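Local coordinates for protein dipeptidase AC. Metallo peptidase. MEROPS family M19 (Rhodobacter sphaeroides, PDB 3LY0) that probably hydrolyses dipeptides as a zinc-dependent metallodipeptidase, here holding two zinc ions and a phosphinate mimic of L-Ala-D-Ala, at residues 86-98 with 142-154. Sequence-based numbering, arbitrary orientation.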
ATOM      1  N   MET A  86     -10.104  12.533  14.005  1.00 15.15           N
ATOM      2  CA  MET A  86      -9.590  11.265  14.504  1.00 14.25           C
ATOM      3  C   MET A  86     -10.737  10.279  14.747  1.00 16.49           C
ATOM      4  O   MET A  86     -11.808  10.661  15.215  1.00 17.90           O
ATOM      5  CB  MET A  86      -8.790  11.506  15.802  1.00 18.54           C
ATOM      6  CG  MET A  86      -8.046  10.279  16.375  1.00 17.16           C
ATOM      7  SD  MET A  86      -7.001  10.665  17.816  1.00 19.86           S
ATOM      8  CE  MET A  86      -7.653  12.283  18.219  1.00 23.59           C
ATOM      9  N   ILE A  87     -10.513   9.014  14.397  1.00 14.99           N
ATOM     10  CA  ILE A  87     -11.441   7.939  14.728  1.00 14.48           C
ATOM     11  C   ILE A  87     -10.808   7.132  15.853  1.00 16.19           C
ATOM     12  O   ILE A  87      -9.641   6.744  15.760  1.00 17.62           O
ATOM     13  CB  ILE A  87     -11.712   7.029  13.507  1.00 14.34           C
ATOM     14  CG1 ILE A  87     -12.311   7.835  12.353  1.00 17.66           C
ATOM     15  CG2 ILE A  87     -12.643   5.873  13.881  1.00 16.33           C
ATOM     16  CD1 ILE A  87     -12.440   7.043  11.066  1.00 17.31           C
ATOM     17  N   ARG A  88     -11.549   6.924  16.940  1.00 20.00           N
ATOM     18  CA  ARG A  88     -11.003   6.206  18.085  1.00 20.49           C
ATOM     19  C   ARG A  88     -11.275   4.709  17.970  1.00 14.12           C
ATOM     20  O   ARG A  88     -12.090   4.283  17.148  1.00 13.95           O
ATOM     21  CB  ARG A  88     -11.569   6.755  19.397  1.00 19.81           C
ATOM     22  CG  ARG A  88     -11.248   8.230  19.629  1.00 23.57           C
ATOM     23  CD  ARG A  88      -9.749   8.509  19.542  1.00 24.68           C
ATOM     24  NE  ARG A  88      -9.038   8.033  20.723  1.00 26.96           N
ATOM     25  CZ  ARG A  88      -8.887   8.741  21.839  1.00 33.01           C
ATOM     26  NH1 ARG A  88      -8.223   8.227  22.867  1.00 34.89           N
ATOM     27  NH2 ARG A  88      -9.397   9.963  21.925  1.00 33.98           N
ATOM     28  N   ALA A  89     -10.589   3.930  18.796  1.00 14.76           N
ATOM     29  CA  ALA A  89     -10.666   2.471  18.724  1.00 12.87           C
ATOM     30  C   ALA A  89     -12.088   1.899  18.816  1.00 14.83           C
ATOM     31  O   ALA A  89     -12.441   0.981  18.073  1.00 13.83           O
ATOM     32  CB  ALA A  89      -9.738   1.822  19.766  1.00 16.91           C
ATOM     33  N   GLU A  90     -12.907   2.437  19.716  1.00 15.48           N
ATOM     34  CA  GLU A  90     -14.268   1.936  19.872  1.00 15.84           C
ATOM     35  C   GLU A  90     -15.055   1.940  18.557  1.00 15.45           C
ATOM     36  O   GLU A  90     -15.839   1.026  18.290  1.00 16.57           O
ATOM     37  CB  GLU A  90     -14.999   2.745  20.947  1.00 18.69           C
ATOM     38  CG  GLU A  90     -16.425   2.303  21.224  1.00 23.96           C
ATOM     39  CD  GLU A  90     -17.096   3.182  22.265  1.00 27.41           C
ATOM     40  OE1 GLU A  90     -17.185   2.761  23.438  1.00 30.07           O
ATOM     41  OE2 GLU A  90     -17.518   4.304  21.912  1.00 28.28           O
ATOM     42  N   GLN A  91     -14.840   2.960  17.727  1.00 12.21           N
ATOM     43  CA  GLN A  91     -15.526   3.058  16.447  1.00 13.99           C
ATOM     44  C   GLN A  91     -14.791   2.323  15.322  1.00 14.00           C
ATOM     45  O   GLN A  91     -15.414   1.783  14.406  1.00 15.77           O
ATOM     46  CB  GLN A  91     -15.712   4.531  16.054  1.00 15.91           C
ATOM     47  CG  GLN A  91     -16.845   5.232  16.795  1.00 21.00           C
ATOM     48  CD  GLN A  91     -16.609   5.298  18.291  1.00 22.34           C
ATOM     49  OE1 GLN A  91     -15.624   5.877  18.754  1.00 23.80           O
ATOM     50  NE2 GLN A  91     -17.515   4.690  19.062  1.00 21.91           N
ATOM     51  N   ALA A  92     -13.462   2.313  15.385  1.00 12.59           N
ATOM     52  CA  ALA A  92     -12.667   1.700  14.327  1.00 10.71           C
ATOM     53  C   ALA A  92     -12.680   0.180  14.419  1.00 10.27           C
ATOM     54  O   ALA A  92     -12.623  -0.514  13.400  1.00 12.02           O
ATOM     55  CB  ALA A  92     -11.228   2.227  14.359  1.00 11.16           C
ATOM     56  N   GLN A  93     -12.757  -0.346  15.639  1.00 10.31           N
ATOM     57  CA  GLN A  93     -12.612  -1.791  15.817  1.00 10.12           C
ATOM     58  C   GLN A  93     -13.635  -2.659  15.082  1.00  9.82           C
ATOM     59  O   GLN A  93     -13.251  -3.631  14.444  1.00 10.38           O
ATOM     60  CB  GLN A  93     -12.478  -2.172  17.299  1.00 11.36           C
ATOM     61  CG  GLN A  93     -11.088  -1.856  17.816  1.00 11.12           C
ATOM     62  CD  GLN A  93     -10.901  -2.122  19.285  1.00 11.66           C
ATOM     63  OE1 GLN A  93     -11.868  -2.270  20.039  1.00 13.09           O
ATOM     64  NE2 GLN A  93      -9.643  -2.177  19.714  1.00 12.79           N
ATOM     65  N   PRO A  94     -14.926  -2.311  15.141  1.00 10.97           N
ATOM     66  CA  PRO A  94     -15.896  -3.127  14.401  1.00 12.53           C
ATOM     67  C   PRO A  94     -15.629  -3.119  12.891  1.00  9.74           C
ATOM     68  O   PRO A  94     -15.843  -4.125  12.206  1.00 10.82           O
ATOM     69  CB  PRO A  94     -17.240  -2.457  14.732  1.00 14.83           C
ATOM     70  CG  PRO A  94     -17.004  -1.787  16.051  1.00 13.91           C
ATOM     71  CD  PRO A  94     -15.577  -1.313  16.011  1.00 13.64           C
ATOM     72  N   VAL A  95     -15.141  -1.997  12.367  1.00 10.05           N
ATOM     73  CA  VAL A  95     -14.915  -1.902  10.926  1.00 11.34           C
ATOM     74  C   VAL A  95     -13.693  -2.742  10.561  1.00 10.20           C
ATOM     75  O   VAL A  95     -13.715  -3.488   9.578  1.00 10.32           O
ATOM     76  CB  VAL A  95     -14.745  -0.432  10.446  1.00 11.56           C
ATOM     77  CG1 VAL A  95     -14.455  -0.397   8.956  1.00 12.66           C
ATOM     78  CG2 VAL A  95     -15.998   0.377  10.749  1.00 12.96           C
ATOM     79  N   ALA A  96     -12.640  -2.639  11.367  1.00 10.41           N
ATOM     80  CA  ALA A  96     -11.421  -3.403  11.130  1.00  9.30           C
ATOM     81  C   ALA A  96     -11.711  -4.898  11.272  1.00 10.01           C
ATOM     82  O   ALA A  96     -11.197  -5.716  10.502  1.00 10.35           O
ATOM     83  CB  ALA A  96     -10.320  -2.981  12.091  1.00 12.53           C
ATOM     84  N   LEU A  97     -12.513  -5.269  12.272  1.00 10.72           N
ATOM     85  CA  LEU A  97     -12.919  -6.671  12.406  1.00 10.55           C
ATOM     86  C   LEU A  97     -13.717  -7.141  11.192  1.00 10.17           C
ATOM     87  O   LEU A  97     -13.528  -8.261  10.733  1.00 10.90           O
ATOM     88  CB  LEU A  97     -13.712  -6.914  13.693  1.00 11.19           C
ATOM     89  CG  LEU A  97     -12.919  -6.892  14.998  1.00 12.84           C
ATOM     90  CD1 LEU A  97     -13.862  -7.104  16.170  1.00 16.00           C
ATOM     91  CD2 LEU A  97     -11.835  -7.969  15.000  1.00 13.16           C
ATOM     92  N   ALA A  98     -14.618  -6.304  10.683  1.00 10.58           N
ATOM     93  CA  ALA A  98     -15.383  -6.676   9.500  1.00 10.65           C
ATOM     94  C   ALA A  98     -14.448  -6.984   8.338  1.00  9.71           C
ATOM     95  O   ALA A  98     -14.596  -7.993   7.653  1.00 11.84           O
ATOM     96  CB  ALA A  98     -16.371  -5.573   9.124  1.00 11.85           C
ATOM     97  N   GLU A 142      -6.040   2.975  13.886  1.00 10.27           N
ATOM     98  CA  GLU A 142      -7.122   3.386  14.773  1.00 11.14           C
ATOM     99  C   GLU A 142      -7.726   2.236  15.567  1.00 10.59           C
ATOM    100  O   GLU A 142      -8.216   2.447  16.676  1.00 11.36           O
ATOM    101  CB  GLU A 142      -8.234   4.053  13.985  1.00 13.14           C
ATOM    102  CG  GLU A 142      -7.865   5.404  13.430  1.00 12.43           C
ATOM    103  CD  GLU A 142      -7.299   5.358  12.028  1.00 13.38           C
ATOM    104  OE1 GLU A 142      -6.987   4.264  11.505  1.00 13.35           O
ATOM    105  OE2 GLU A 142      -7.170   6.449  11.446  1.00 12.46           O
ATOM    106  N   ALA A 143      -7.714   1.031  15.013  1.00 11.13           N
ATOM    107  CA  ALA A 143      -8.266  -0.111  15.725  1.00 10.98           C
ATOM    108  C   ALA A 143      -7.366  -0.574  16.869  1.00 11.38           C
ATOM    109  O   ALA A 143      -7.723  -1.500  17.596  1.00 12.60           O
ATOM    110  CB  ALA A 143      -8.535  -1.252  14.764  1.00 11.26           C
ATOM    111  N   ILE A 144      -6.199   0.051  17.007  1.00 11.98           N
ATOM    112  CA  ILE A 144      -5.278  -0.254  18.097  1.00 12.48           C
ATOM    113  C   ILE A 144      -5.323   0.875  19.125  1.00 11.54           C
ATOM    114  O   ILE A 144      -5.060   2.033  18.800  1.00 12.09           O
ATOM    115  CB  ILE A 144      -3.814  -0.384  17.587  1.00 11.69           C
ATOM    116  CG1 ILE A 144      -3.725  -1.279  16.338  1.00 13.66           C
ATOM    117  CG2 ILE A 144      -2.894  -0.877  18.703  1.00 13.65           C
ATOM    118  CD1 ILE A 144      -4.301  -2.656  16.535  1.00 12.05           C
ATOM    119  N   GLY A 145      -5.686   0.560  20.360  1.00 12.47           N
ATOM    120  CA  GLY A 145      -5.665   1.582  21.391  1.00 12.48           C
ATOM    121  C   GLY A 145      -4.244   1.968  21.755  1.00 12.14           C
ATOM    122  O   GLY A 145      -3.301   1.244  21.449  1.00 12.82           O
ATOM    123  N   ALA A 146      -4.088   3.109  22.426  1.00 14.84           N
ATOM    124  CA  ALA A 146      -2.759   3.570  22.828  1.00 14.79           C
ATOM    125  C   ALA A 146      -2.058   2.588  23.775  1.00 13.47           C
ATOM    126  O   ALA A 146      -0.833   2.546  23.853  1.00 15.56           O
ATOM    127  CB  ALA A 146      -2.845   4.963  23.456  1.00 17.01           C
ATOM    128  N   ASP A 147      -2.851   1.780  24.471  1.00 14.49           N
ATOM    129  CA  ASP A 147      -2.338   0.725  25.340  1.00 15.83           C
ATOM    130  C   ASP A 147      -1.646  -0.407  24.567  1.00 12.62           C
ATOM    131  O   ASP A 147      -0.844  -1.162  25.121  1.00 14.99           O
ATOM    132  CB  ASP A 147      -3.505   0.159  26.147  1.00 15.90           C
ATOM    133  CG  ASP A 147      -4.701  -0.148  25.265  1.00 21.36           C
ATOM    134  OD1 ASP A 147      -5.592   0.722  25.099  1.00 26.00           O
ATOM    135  OD2 ASP A 147      -4.721  -1.243  24.695  1.00 15.01           O
ATOM    136  N   LEU A 148      -1.966  -0.507  23.277  1.00 12.08           N
ATOM    137  CA  LEU A 148      -1.416  -1.522  22.375  1.00 12.61           C
ATOM    138  C   LEU A 148      -1.965  -2.941  22.551  1.00 11.83           C
ATOM    139  O   LEU A 148      -1.499  -3.870  21.892  1.00 11.75           O
ATOM    140  CB  LEU A 148       0.114  -1.555  22.417  1.00 14.79           C
ATOM    141  CG  LEU A 148       0.823  -0.226  22.148  1.00 12.68           C
ATOM    142  CD1 LEU A 148       2.315  -0.448  22.065  1.00 16.64           C
ATOM    143  CD2 LEU A 148       0.325   0.400  20.866  1.00 14.47           C
ATOM    144  N   ASP A 149      -2.941  -3.120  23.438  1.00 11.50           N
ATOM    145  CA  ASP A 149      -3.448  -4.467  23.689  1.00 11.52           C
ATOM    146  C   ASP A 149      -3.949  -5.132  22.416  1.00 11.41           C
ATOM    147  O   ASP A 149      -3.727  -6.327  22.208  1.00 11.80           O
ATOM    148  CB  ASP A 149      -4.583  -4.452  24.710  1.00 12.11           C
ATOM    149  CG  ASP A 149      -4.092  -4.447  26.134  1.00 17.21           C
ATOM    150  OD1 ASP A 149      -2.860  -4.453  26.357  1.00 16.05           O
ATOM    151  OD2 ASP A 149      -4.959  -4.459  27.029  1.00 20.31           O
ATOM    152  N   ALA A 150      -4.633  -4.361  21.574  1.00 10.40           N
ATOM    153  CA  ALA A 150      -5.195  -4.932  20.352  1.00 10.68           C
ATOM    154  C   ALA A 150      -4.137  -5.248  19.302  1.00 12.86           C
ATOM    155  O   ALA A 150      -4.395  -6.014  18.389  1.00 11.92           O
ATOM    156  CB  ALA A 150      -6.282  -4.043  19.776  1.00 12.37           C
ATOM    157  N   LEU A 151      -2.955  -4.641  19.408  1.00 10.28           N
ATOM    158  CA  LEU A 151      -1.865  -5.013  18.513  1.00  9.83           C
ATOM    159  C   LEU A 151      -1.544  -6.495  18.667  1.00 11.12           C
ATOM    160  O   LEU A 151      -1.351  -7.204  17.686  1.00 10.88           O
ATOM    161  CB  LEU A 151      -0.618  -4.156  18.774  1.00 12.18           C
ATOM    162  CG  LEU A 151       0.556  -4.374  17.813  1.00 12.84           C
ATOM    163  CD1 LEU A 151       0.198  -3.812  16.450  1.00 13.68           C
ATOM    164  CD2 LEU A 151       1.817  -3.689  18.348  1.00 14.10           C
ATOM    165  N   HIS A 152      -1.513  -6.969  19.909  1.00 10.94           N
ATOM    166  CA  HIS A 152      -1.233  -8.372  20.155  1.00 11.31           C
ATOM    167  C   HIS A 152      -2.365  -9.254  19.661  1.00 11.14           C
ATOM    168  O   HIS A 152      -2.123 -10.318  19.095  1.00 12.17           O
ATOM    169  CB  HIS A 152      -0.941  -8.599  21.638  1.00 11.95           C
ATOM    170  CG  HIS A 152       0.237  -7.821  22.121  1.00 12.53           C
ATOM    171  ND1 HIS A 152       1.522  -8.311  22.060  1.00 14.38           N
ATOM    172  CD2 HIS A 152       0.330  -6.570  22.632  1.00 16.22           C
ATOM    173  CE1 HIS A 152       2.357  -7.398  22.528  1.00 12.99           C
ATOM    174  NE2 HIS A 152       1.659  -6.337  22.888  1.00 16.86           N
ATOM    175  N   LEU A 153      -3.601  -8.809  19.856  1.00 11.17           N
ATOM    176  CA  LEU A 153      -4.749  -9.547  19.343  1.00 12.52           C
ATOM    177  C   LEU A 153      -4.698  -9.678  17.825  1.00 10.54           C
ATOM    178  O   LEU A 153      -4.800 -10.782  17.290  1.00 11.79           O
ATOM    179  CB  LEU A 153      -6.055  -8.871  19.748  1.00 11.52           C
ATOM    180  CG  LEU A 153      -6.399  -8.917  21.233  1.00 11.28           C
ATOM    181  CD1 LEU A 153      -7.667  -8.124  21.469  1.00 13.15           C
ATOM    182  CD2 LEU A 153      -6.591 -10.351  21.681  1.00 14.44           C
ATOM    183  N   PHE A 154      -4.522  -8.557  17.130  1.00 11.49           N
ATOM    184  CA  PHE A 154      -4.495  -8.603  15.674  1.00 10.63           C
ATOM    185  C   PHE A 154      -3.318  -9.430  15.172  1.00 11.76           C
ATOM    186  O   PHE A 154      -3.453 -10.172  14.208  1.00 10.76           O
ATOM    187  CB  PHE A 154      -4.501  -7.187  15.071  1.00 11.96           C
ATOM    188  CG  PHE A 154      -5.882  -6.598  14.925  1.00 14.06           C
ATOM    189  CD1 PHE A 154      -6.686  -6.947  13.847  1.00 15.45           C
ATOM    190  CD2 PHE A 154      -6.371  -5.684  15.853  1.00 13.99           C
ATOM    191  CE1 PHE A 154      -7.959  -6.410  13.700  1.00 15.78           C
ATOM    192  CE2 PHE A 154      -7.646  -5.138  15.719  1.00 15.32           C
ATOM    193  CZ  PHE A 154      -8.441  -5.508  14.636  1.00 17.77           C
TER
HETATM  194  O   HOH W   1      -8.123   8.521  12.856  1.00 14.35           O
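The ring of Phe154, on the outer layer of this TIM-barrel-type fold, is met obliquely at CZ by Ala96 CB, 4.0 Å away, and by Leu97 CD2, while Met138 and Leu159 of strands 132-139 and 159-163 touch it from the sheet. The carboxamide of Gln93 holds its acceptor in its own plane: NE2 donates to Ala143 O (2.9 Å, 166° at the hydrogen), though the donor sits above the carbonyl plane. The contact sets helix 89-109 against the loop after strand 132-139 and the start of helix 149-157; the two helical segments run almost parallel (7°), and their axes approach to 13.2 Å. Extended beyond CG, Gln93 reaches over the loop to Ala143 O, with NE2 3.8 Å from Ala150 CB. A leucine in place of Gln93 would probably leave Ala143 O without this N-H donor. Small residues allow close approach: Ala143 CB lies 3.6 Å from Ala96 CB, and Ala92 CB packs on Glu142 CB. At the start of helix 89-109, Ala89 CA makes a C-H...O contact with Glu142 O (3.2 Å). Glu142, three residues after the zinc ligand Glu139, is bent at chi2, its carboxylate turned to the side of Ile87 N; its OE2 forms a salt bridge with Arg168 and accepts a bond from a water at 2.7 Å, which in turn accepts from Ile87 N at 2.9 Å.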